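Cellulase CEL9M (PDB 1IA6) probably hydrolyses internal beta-1,4-glucosidic linkages in cellulose and related beta-glucans, as a family 9 glycoside hydrolase. Local coordinates at residues A19-P24 against E28-D33; T8-S13 against T88-K93; Q97-T102 against T163-N168. All coordinates share one frame; numbering follows the deposited sequence. Where two conformers were deposited one is given.

Interaction 1: A19-P24 against E28-D33. With ZN (zinc ion), chain C.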
loop_
_atom_site.group_PDB
_atom_site.type_symbol
_atom_site.label_atom_id
_atom_site.label_comp_id
_atom_site.label_asym_id
_atom_site.label_seq_id
_atom_site.Cartn_x
_atom_site.Cartn_y
_atom_site.Cartn_z
ATOM N N ALA A 19 2.176 -8.710 -10.858
ATOM C CA ALA A 19 2.352 -7.940 -12.090
ATOM C C ALA A 19 3.396 -6.838 -11.982
ATOM O O ALA A 19 3.910 -6.365 -12.996
ATOM C CB ALA A 19 1.018 -7.337 -12.532
ATOM N N ASN A 20 3.708 -6.426 -10.760
ATOM C CA ASN A 20 4.675 -5.351 -10.562
ATOM C C ASN A 20 6.027 -5.771 -9.997
ATOM O O ASN A 20 6.881 -4.919 -9.740
ATOM C CB ASN A 20 4.054 -4.261 -9.684
ATOM C CG ASN A 20 3.126 -3.342 -10.470
ATOM O OD1 ASN A 20 2.474 -3.776 -11.420
ATOM N ND2 ASN A 20 3.060 -2.072 -10.072
ATOM N N LYS A 21 6.232 -7.070 -9.818
ATOM C CA LYS A 21 7.506 -7.543 -9.289
ATOM C C LYS A 21 8.645 -7.129 -10.206
ATOM O O LYS A 21 8.531 -7.186 -11.430
ATOM C CB LYS A 21 7.481 -9.062 -9.088
ATOM C CG LYS A 21 6.680 -9.456 -7.855
ATOM C CD LYS A 21 6.644 -10.950 -7.615
ATOM C CE LYS A 21 5.858 -11.253 -6.342
ATOM N NZ LYS A 21 5.663 -12.707 -6.119
ATOM N N CYS A 22 9.741 -6.702 -9.592
ATOM C CA CYS A 22 10.913 -6.228 -10.317
ATOM C C CYS A 22 12.135 -7.054 -9.927
ATOM O O CYS A 22 12.211 -7.568 -8.812
ATOM C CB CYS A 22 11.138 -4.757 -9.958
ATOM S SG CYS A 22 12.452 -3.884 -10.823
ATOM N N GLY A 23 13.084 -7.189 -10.848
ATOM C CA GLY A 23 14.287 -7.936 -10.536
ATOM C C GLY A 23 14.495 -9.231 -11.297
ATOM O O GLY A 23 13.621 -9.678 -12.046
ATOM N N PRO A 24 15.667 -9.863 -11.119
ATOM C CA PRO A 24 16.016 -11.121 -11.784
ATOM C C PRO A 24 15.051 -12.257 -11.466
ATOM O O PRO A 24 14.855 -13.154 -12.280
ATOM C CB PRO A 24 17.423 -11.409 -11.262
ATOM C CG PRO A 24 17.975 -10.046 -10.995
ATOM C CD PRO A 24 16.808 -9.351 -10.341
ATOM N N GLU A 28 9.740 -15.710 -10.991
ATOM C CA GLU A 28 9.705 -16.915 -10.172
ATOM C C GLU A 28 8.412 -16.999 -9.362
ATOM O O GLU A 28 8.089 -16.094 -8.598
ATOM C CB GLU A 28 10.922 -16.939 -9.244
ATOM C CG GLU A 28 11.144 -18.258 -8.532
ATOM C CD GLU A 28 12.509 -18.329 -7.874
ATOM O OE1 GLU A 28 13.522 -18.200 -8.598
ATOM O OE2 GLU A 28 12.570 -18.512 -6.639
ATOM N N ASN A 29 7.674 -18.090 -9.550
ATOM C CA ASN A 29 6.416 -18.305 -8.844
ATOM C C ASN A 29 5.456 -17.141 -9.107
ATOM O O ASN A 29 4.709 -16.719 -8.224
ATOM C CB ASN A 29 6.686 -18.457 -7.341
ATOM C CG ASN A 29 5.545 -19.135 -6.603
ATOM O OD1 ASN A 29 5.763 -19.814 -5.599
ATOM N ND2 ASN A 29 4.324 -18.946 -7.087
ATOM N N ASN A 30 5.487 -16.631 -10.335
ATOM C CA ASN A 30 4.630 -15.523 -10.743
ATOM C C ASN A 30 3.437 -16.112 -11.498
ATOM O O ASN A 30 3.619 -16.935 -12.393
ATOM C CB ASN A 30 5.421 -14.585 -11.658
ATOM C CG ASN A 30 4.750 -13.241 -11.845
ATOM O OD1 ASN A 30 3.604 -13.161 -12.277
ATOM N ND2 ASN A 30 5.472 -12.173 -11.523
ATOM N N VAL A 31 2.222 -15.699 -11.141
ATOM C CA VAL A 31 1.026 -16.225 -11.797
ATOM C C VAL A 31 0.860 -15.749 -13.233
ATOM O O VAL A 31 0.154 -16.377 -14.017
ATOM C CB VAL A 31 -0.260 -15.851 -11.030
ATOM C CG1 VAL A 31 -0.192 -16.383 -9.609
ATOM C CG2 VAL A 31 -0.452 -14.344 -11.037
ATOM N N PHE A 32 1.506 -14.639 -13.576
ATOM C CA PHE A 32 1.403 -14.096 -14.924
ATOM C C PHE A 32 2.549 -14.593 -15.797
ATOM O O PHE A 32 3.715 -14.297 -15.535
ATOM C CB PHE A 32 1.410 -12.567 -14.873
ATOM C CG PHE A 32 0.303 -11.986 -14.039
ATOM C CD1 PHE A 32 -1.029 -12.187 -14.390
ATOM C CD2 PHE A 32 0.592 -11.236 -12.903
ATOM C CE1 PHE A 32 -2.061 -11.648 -13.620
ATOM C CE2 PHE A 32 -0.430 -10.691 -12.126
ATOM C CZ PHE A 32 -1.760 -10.897 -12.484
ATOM N N ASP A 33 2.216 -15.348 -16.838
ATOM C CA ASP A 33 3.247 -15.872 -17.723
ATOM C C ASP A 33 3.886 -14.775 -18.573
ATOM O O ASP A 33 4.923 -14.997 -19.193
ATOM C CB ASP A 33 2.678 -16.978 -18.625
ATOM C CG ASP A 33 1.469 -16.526 -19.416
ATOM O OD1 ASP A 33 1.528 -15.445 -20.038
ATOM O OD2 ASP A 33 0.458 -17.262 -19.427
HETATM ZN ZN ZN C . 11.664 -4.103 -12.954
#
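A19 meets the F32 ring in two ways: A19 N lies at the ring edge near its plane, 3.5 Å from F32 CE2, while A19 CB comes from above the rim, 3.7 Å from the same carbon. The ring is delivered there by a first torsion of -58°, which sets F32 CG beside its own backbone N and opposite the carbonyl carbon. The face away from A19 CB carries V31 CG2, 3.6 Å above the plane of F32 and over its centre, while I15 of helix 6-15 also touches the ring. N20 turns the other way, its amide bonding to H55 and H364. K21 then points back across the loop in a nearly straight chain, and its CD passes 4.3 Å from N30 ND2; the ammonium group continues to Q97 OE1 and forms a salt bridge with D18.

N30 illustrates how a loop without helix or strand can hold its shape, for it forms an Asx turn. N30 OD1 accepts from F32 N at 2.9 Å, on a lone pair in the carbonyl plane, with an N-H...O angle of 155°. The other branch of that amide donates to backbone oxygens of D18 and A26, so both ends of it are engaged and its rotation is fixed. Past K21, whose carbonyl oxygen receives R35, the chain reaches C22. Its SG stands anti to the backbone N (chi1 -175°) and binds zinc at 2.3 Å, with C38, H39 and H55 completing the four-ligand site.

Interaction 2: T8-S13 against T88-K93; sequences TALKDS and TGNTTK
With chi1 at -75°, N90 carries its amide opposite its own carbonyl carbon and toward K11, whose CG stands opposite its backbone N (chi1 180°) and reaches out to meet it. The N90 amide belongs to the corner between helices 82-87 and 91-107, in the (alpha/alpha)6-barrel fold of family 9: helix 82-87 ends in a Schellman motif, with G89 at positive phi, and helix 91-107 starts just beyond. Helix 6-15 packs against this corner.

The meeting of K11 and N90 is between aliphatic chain and amide, the two side chains crossing at about a right angle. K11 CG lies 3.5 Å from N90 OD1, and K11 CB is almost as near; farther out the lysine bends at chi3, which leads its end away from the corner. L10, one residue earlier, slides past N90 in the opposite direction. Its CD2 rests 3.8 Å from T88 OG1 and 4.0 Å from N90 ND2, and the leucine also touches I427 of helix 413-429.

Within the corner, N90 ND2 donates to T88 OG1 at 2.9 Å, the hydroxyl oxygen lying 23° out of the amide plane. That oxygen has its stronger partner in S84 O, back in the preceding helix, so the threonine links the helix end to the amide that touches helix 6-15. The example shows how a buried asparagine can be fixed at both ends of its amide without any direct hydrogen bond between the two segments: one water donates to N90 OD1 and to K11 O, each at 3.0 Å.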
loop_
_atom_site.group_PDB
_atom_site.type_symbol
_atom_site.label_atom_id
_atom_site.label_comp_id
_atom_site.label_asym_id
_atom_site.label_seq_id
_atom_site.Cartn_x
_atom_site.Cartn_y
_atom_site.Cartn_z
ATOM N N THR A 8 -12.866 -14.714 -3.462
ATOM C CA THR A 8 -12.209 -14.651 -4.760
ATOM C C THR A 8 -11.593 -13.274 -4.985
ATOM O O THR A 8 -10.512 -13.156 -5.560
ATOM C CB THR A 8 -13.197 -14.968 -5.900
ATOM O OG1 THR A 8 -13.679 -16.310 -5.750
ATOM C CG2 THR A 8 -12.512 -14.846 -7.257
ATOM N N ALA A 9 -12.278 -12.232 -4.529
ATOM C CA ALA A 9 -11.759 -10.876 -4.690
ATOM C C ALA A 9 -10.453 -10.748 -3.908
ATOM O O ALA A 9 -9.495 -10.140 -4.383
ATOM C CB ALA A 9 -12.776 -9.857 -4.189
ATOM N N LEU A 10 -10.417 -11.321 -2.708
ATOM C CA LEU A 10 -9.213 -11.264 -1.886
ATOM C C LEU A 10 -8.047 -11.925 -2.614
ATOM O O LEU A 10 -6.969 -11.341 -2.728
ATOM C CB LEU A 10 -9.437 -11.961 -0.542
ATOM C CG LEU A 10 -8.205 -12.023 0.367
ATOM C CD1 LEU A 10 -7.720 -10.606 0.682
ATOM C CD2 LEU A 10 -8.552 -12.765 1.649
ATOM N N LYS A 11 -8.267 -13.140 -3.108
ATOM C CA LYS A 11 -7.229 -13.866 -3.834
ATOM C C LYS A 11 -6.707 -13.029 -4.994
ATOM O O LYS A 11 -5.497 -12.915 -5.193
ATOM C CB LYS A 11 -7.770 -15.187 -4.386
ATOM C CG LYS A 11 -6.715 -15.983 -5.155
ATOM C CD LYS A 11 -7.292 -17.213 -5.849
ATOM C CE LYS A 11 -8.176 -16.832 -7.027
ATOM N NZ LYS A 11 -8.651 -18.032 -7.781
ATOM N N ASP A 12 -7.623 -12.449 -5.764
ATOM C CA ASP A 12 -7.229 -11.629 -6.902
ATOM C C ASP A 12 -6.425 -10.398 -6.489
ATOM O O ASP A 12 -5.430 -10.080 -7.123
ATOM C CB ASP A 12 -8.452 -11.154 -7.693
ATOM C CG ASP A 12 -9.161 -12.276 -8.424
ATOM O OD1 ASP A 12 -8.546 -13.334 -8.670
ATOM O OD2 ASP A 12 -10.344 -12.084 -8.772
ATOM N N SER A 13 -6.860 -9.713 -5.432
ATOM C CA SER A 13 -6.181 -8.498 -4.975
ATOM C C SER A 13 -4.740 -8.754 -4.540
ATOM O O SER A 13 -3.887 -7.867 -4.627
ATOM C CB SER A 13 -6.975 -7.837 -3.838
ATOM O OG SER A 13 -6.985 -8.635 -2.669
ATOM N N THR A 88 -9.182 -18.905 3.539
ATOM C CA THR A 88 -9.321 -18.847 2.087
ATOM C C THR A 88 -8.104 -19.388 1.347
ATOM O O THR A 88 -8.052 -19.345 0.120
ATOM C CB THR A 88 -9.583 -17.402 1.605
ATOM O OG1 THR A 88 -8.532 -16.544 2.065
ATOM C CG2 THR A 88 -10.912 -16.898 2.138
ATOM N N GLY A 89 -7.127 -19.894 2.095
ATOM C CA GLY A 89 -5.932 -20.443 1.479
ATOM C C GLY A 89 -5.051 -19.416 0.783
ATOM O O GLY A 89 -4.386 -19.731 -0.208
ATOM N N ASN A 90 -5.034 -18.191 1.299
ATOM C CA ASN A 90 -4.222 -17.135 0.703
ATOM C C ASN A 90 -2.998 -16.733 1.519
ATOM O O ASN A 90 -2.203 -15.901 1.080
ATOM C CB ASN A 90 -5.082 -15.897 0.448
ATOM C CG ASN A 90 -5.998 -16.069 -0.741
ATOM O OD1 ASN A 90 -5.537 -16.316 -1.857
ATOM N ND2 ASN A 90 -7.302 -15.944 -0.514
ATOM N N THR A 91 -2.830 -17.326 2.692
ATOM C CA THR A 91 -1.699 -16.978 3.544
ATOM C C THR A 91 -0.332 -17.196 2.907
ATOM O O THR A 91 0.549 -16.344 3.015
ATOM C CB THR A 91 -1.755 -17.751 4.865
ATOM O OG1 THR A 91 -3.001 -17.479 5.514
ATOM C CG2 THR A 91 -0.616 -17.325 5.780
ATOM N N THR A 92 -0.150 -18.336 2.252
ATOM C CA THR A 92 1.126 -18.647 1.619
ATOM C C THR A 92 1.522 -17.624 0.561
ATOM O O THR A 92 2.655 -17.143 0.551
ATOM C CB THR A 92 1.096 -20.040 0.972
ATOM O OG1 THR A 92 0.845 -21.025 1.982
ATOM C CG2 THR A 92 2.425 -20.340 0.291
ATOM N N LYS A 93 0.591 -17.297 -0.329
ATOM C CA LYS A 93 0.861 -16.332 -1.388
ATOM C C LYS A 93 1.113 -14.954 -0.782
ATOM O O LYS A 93 2.027 -14.244 -1.194
ATOM C CB LYS A 93 -0.326 -16.271 -2.359
ATOM C CG LYS A 93 -0.101 -15.386 -3.584
ATOM C CD LYS A 93 1.025 -15.917 -4.461
ATOM C CE LYS A 93 1.195 -15.060 -5.706
ATOM N NZ LYS A 93 2.268 -15.559 -6.612
HETATM O O HOH W 1 -3.719 -14.953 -3.800
#

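Interaction 3: Q97-T102 against T163-N168; sequences QLKYFT and TLMYLN
M165 reaches from helix 163-168 across to helix 97-102 and supplies one side of every close contact between them. The first step is against T102, which the methionine crosses at about a right angle: M165 CB and CG each lie 3.8 Å from T102 CG2. A bend at chi2 (56°) then turns the chain toward the preceding turn of helix 97-102. The sulfur comes to L98, with M165 SD 4.1 Å from L98 CB. At the tip, M165 CE settles against backbone, 3.7 Å from K99 N and equally close to K99 CA, and it touches K99 CB at 3.8 Å. The flexible thioether thus follows the uneven surface of a helix, bridging segment axes that come within 10.9 Å at their closest, with their N-to-C directions at 137°.

The polar ends beside the methionine have partners outside the two segments. T102 OG1 is only grazed by the methionine and has Y176 OH as its main partner, while K99 turns its charged end away to a salt bridge with D103 and a cation-pi contact with Y176. The contact is largely buried among helices: 64-80 touches L98 through L74, 174-193 touches M165 through C180, and 210-224 touches T163 and L164.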
loop_
_atom_site.group_PDB
_atom_site.type_symbol
_atom_site.label_atom_id
_atom_site.label_comp_id
_atom_site.label_asym_id
_atom_site.label_seq_id
_atom_site.Cartn_x
_atom_site.Cartn_y
_atom_site.Cartn_z
ATOM N N GLN A 97 4.419 -12.377 -1.205
ATOM C CA GLN A 97 4.395 -10.983 -1.661
ATOM C C GLN A 97 5.126 -10.108 -0.654
ATOM O O GLN A 97 5.901 -9.224 -1.023
ATOM C CB GLN A 97 2.954 -10.477 -1.818
ATOM C CG GLN A 97 2.035 -11.386 -2.632
ATOM C CD GLN A 97 2.559 -11.666 -4.026
ATOM O OE1 GLN A 97 3.684 -12.135 -4.194
ATOM N NE2 GLN A 97 1.741 -11.387 -5.034
ATOM N N LEU A 98 4.881 -10.368 0.624
ATOM C CA LEU A 98 5.515 -9.597 1.686
ATOM C C LEU A 98 7.026 -9.806 1.736
ATOM O O LEU A 98 7.786 -8.847 1.868
ATOM C CB LEU A 98 4.890 -9.954 3.040
ATOM C CG LEU A 98 3.461 -9.432 3.216
ATOM C CD1 LEU A 98 2.788 -10.114 4.394
ATOM C CD2 LEU A 98 3.503 -7.927 3.417
ATOM N N LYS A 99 7.470 -11.051 1.618
ATOM C CA LYS A 99 8.901 -11.308 1.668
ATOM C C LYS A 99 9.617 -10.676 0.481
ATOM O O LYS A 99 10.792 -10.310 0.581
ATOM C CB LYS A 99 9.195 -12.809 1.718
ATOM C CG LYS A 99 10.641 -13.104 2.128
ATOM C CD LYS A 99 10.881 -14.584 2.365
ATOM C CE LYS A 99 12.266 -14.833 2.959
ATOM N NZ LYS A 99 13.348 -14.320 2.076
ATOM N N TYR A 100 8.917 -10.532 -0.642
ATOM C CA TYR A 100 9.541 -9.916 -1.805
ATOM C C TYR A 100 9.829 -8.451 -1.468
ATOM O O TYR A 100 10.814 -7.877 -1.942
ATOM C CB TYR A 100 8.634 -10.006 -3.032
ATOM C CG TYR A 100 9.406 -9.995 -4.336
ATOM C CD1 TYR A 100 10.066 -11.140 -4.784
ATOM C CD2 TYR A 100 9.501 -8.839 -5.106
ATOM C CE1 TYR A 100 10.803 -11.134 -5.969
ATOM C CE2 TYR A 100 10.237 -8.819 -6.296
ATOM C CZ TYR A 100 10.886 -9.969 -6.719
ATOM O OH TYR A 100 11.629 -9.955 -7.883
ATOM N N PHE A 101 8.966 -7.848 -0.650
ATOM C CA PHE A 101 9.159 -6.460 -0.219
ATOM C C PHE A 101 10.323 -6.391 0.770
ATOM O O PHE A 101 11.263 -5.620 0.594
ATOM C CB PHE A 101 7.929 -5.914 0.525
ATOM C CG PHE A 101 6.887 -5.279 -0.355
ATOM C CD1 PHE A 101 7.117 -4.044 -0.956
ATOM C CD2 PHE A 101 5.648 -5.887 -0.528
ATOM C CE1 PHE A 101 6.124 -3.422 -1.711
ATOM C CE2 PHE A 101 4.649 -5.276 -1.280
ATOM C CZ PHE A 101 4.887 -4.040 -1.871
ATOM N N THR A 102 10.250 -7.195 1.826
ATOM C CA THR A 102 11.283 -7.140 2.852
ATOM C C THR A 102 12.682 -7.527 2.392
ATOM O O THR A 102 13.658 -6.953 2.868
ATOM C CB THR A 102 10.872 -7.952 4.109
ATOM O OG1 THR A 102 10.668 -9.324 3.768
ATOM C CG2 THR A 102 9.583 -7.387 4.691
ATOM N N THR A 163 8.892 -4.607 10.953
ATOM C CA THR A 163 8.466 -5.076 12.270
ATOM C C THR A 163 7.257 -5.987 12.100
ATOM O O THR A 163 7.137 -7.013 12.767
ATOM C CB THR A 163 8.079 -3.906 13.187
ATOM O OG1 THR A 163 9.212 -3.050 13.360
ATOM C CG2 THR A 163 7.625 -4.424 14.560
ATOM N N LEU A 164 6.353 -5.611 11.202
ATOM C CA LEU A 164 5.176 -6.438 10.964
ATOM C C LEU A 164 5.602 -7.779 10.379
ATOM O O LEU A 164 4.989 -8.807 10.665
ATOM C CB LEU A 164 4.193 -5.714 10.041
ATOM C CG LEU A 164 3.288 -4.752 10.817
ATOM C CD1 LEU A 164 2.676 -3.701 9.893
ATOM C CD2 LEU A 164 2.214 -5.563 11.522
ATOM N N MET A 165 6.661 -7.784 9.573
ATOM C CA MET A 165 7.130 -9.044 9.007
ATOM C C MET A 165 7.665 -9.916 10.147
ATOM O O MET A 165 7.444 -11.128 10.168
ATOM C CB MET A 165 8.224 -8.811 7.958
ATOM C CG MET A 165 8.597 -10.080 7.198
ATOM S SD MET A 165 7.150 -10.829 6.400
ATOM C CE MET A 165 7.922 -11.864 5.163
ATOM N N TYR A 166 8.365 -9.301 11.097
ATOM C CA TYR A 166 8.878 -10.054 12.238
ATOM C C TYR A 166 7.691 -10.716 12.938
ATOM O O TYR A 166 7.720 -11.907 13.242
ATOM C CB TYR A 166 9.597 -9.126 13.224
ATOM C CG TYR A 166 9.742 -9.706 14.618
ATOM C CD1 TYR A 166 10.660 -10.723 14.884
ATOM C CD2 TYR A 166 8.930 -9.260 15.665
ATOM C CE1 TYR A 166 10.765 -11.287 16.162
ATOM C CE2 TYR A 166 9.025 -9.817 16.948
ATOM C CZ TYR A 166 9.945 -10.831 17.184
ATOM O OH TYR A 166 10.037 -11.402 18.435
ATOM N N LEU A 167 6.641 -9.936 13.174
ATOM C CA LEU A 167 5.447 -10.441 13.849
ATOM C C LEU A 167 4.717 -11.518 13.052
ATOM O O LEU A 167 4.207 -12.477 13.627
ATOM C CB LEU A 167 4.487 -9.287 14.148
ATOM C CG LEU A 167 5.004 -8.244 15.146
ATOM C CD1 LEU A 167 4.101 -7.014 15.139
ATOM C CD2 LEU A 167 5.075 -8.867 16.535
ATOM N N ASN A 168 4.677 -11.366 11.731
ATOM C CA ASN A 168 3.986 -12.325 10.874
ATOM C C ASN A 168 4.825 -13.523 10.426
ATOM O O ASN A 168 4.276 -14.521 9.968
ATOM C CB ASN A 168 3.454 -11.635 9.604
ATOM C CG ASN A 168 2.368 -10.611 9.889
ATOM O OD1 ASN A 168 1.502 -10.829 10.730
ATOM N ND2 ASN A 168 2.399 -9.492 9.163
#

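How the interactions relate
Helix 91-107 ties the three contacts together. Interaction 2 lies at the turn leading into this helix and interaction 3 on its middle, their centres about 16 Å apart, and they have no other touch. Interaction 1, nested in the chain loop that interaction 2 closes, meets both. Towards interaction 2, whose centre is about 17 Å away, K93 NZ lies 3.1 Å from N29 O. Towards interaction 3, about 18 Å between centres, Y100 OH is 2.6 Å from C22 O, a probable hydrogen bond, so the zinc ligand C22 is probably also tied to the helix through its carbonyl oxygen. None of the contacts includes the predicted active-site residues D401 and E410.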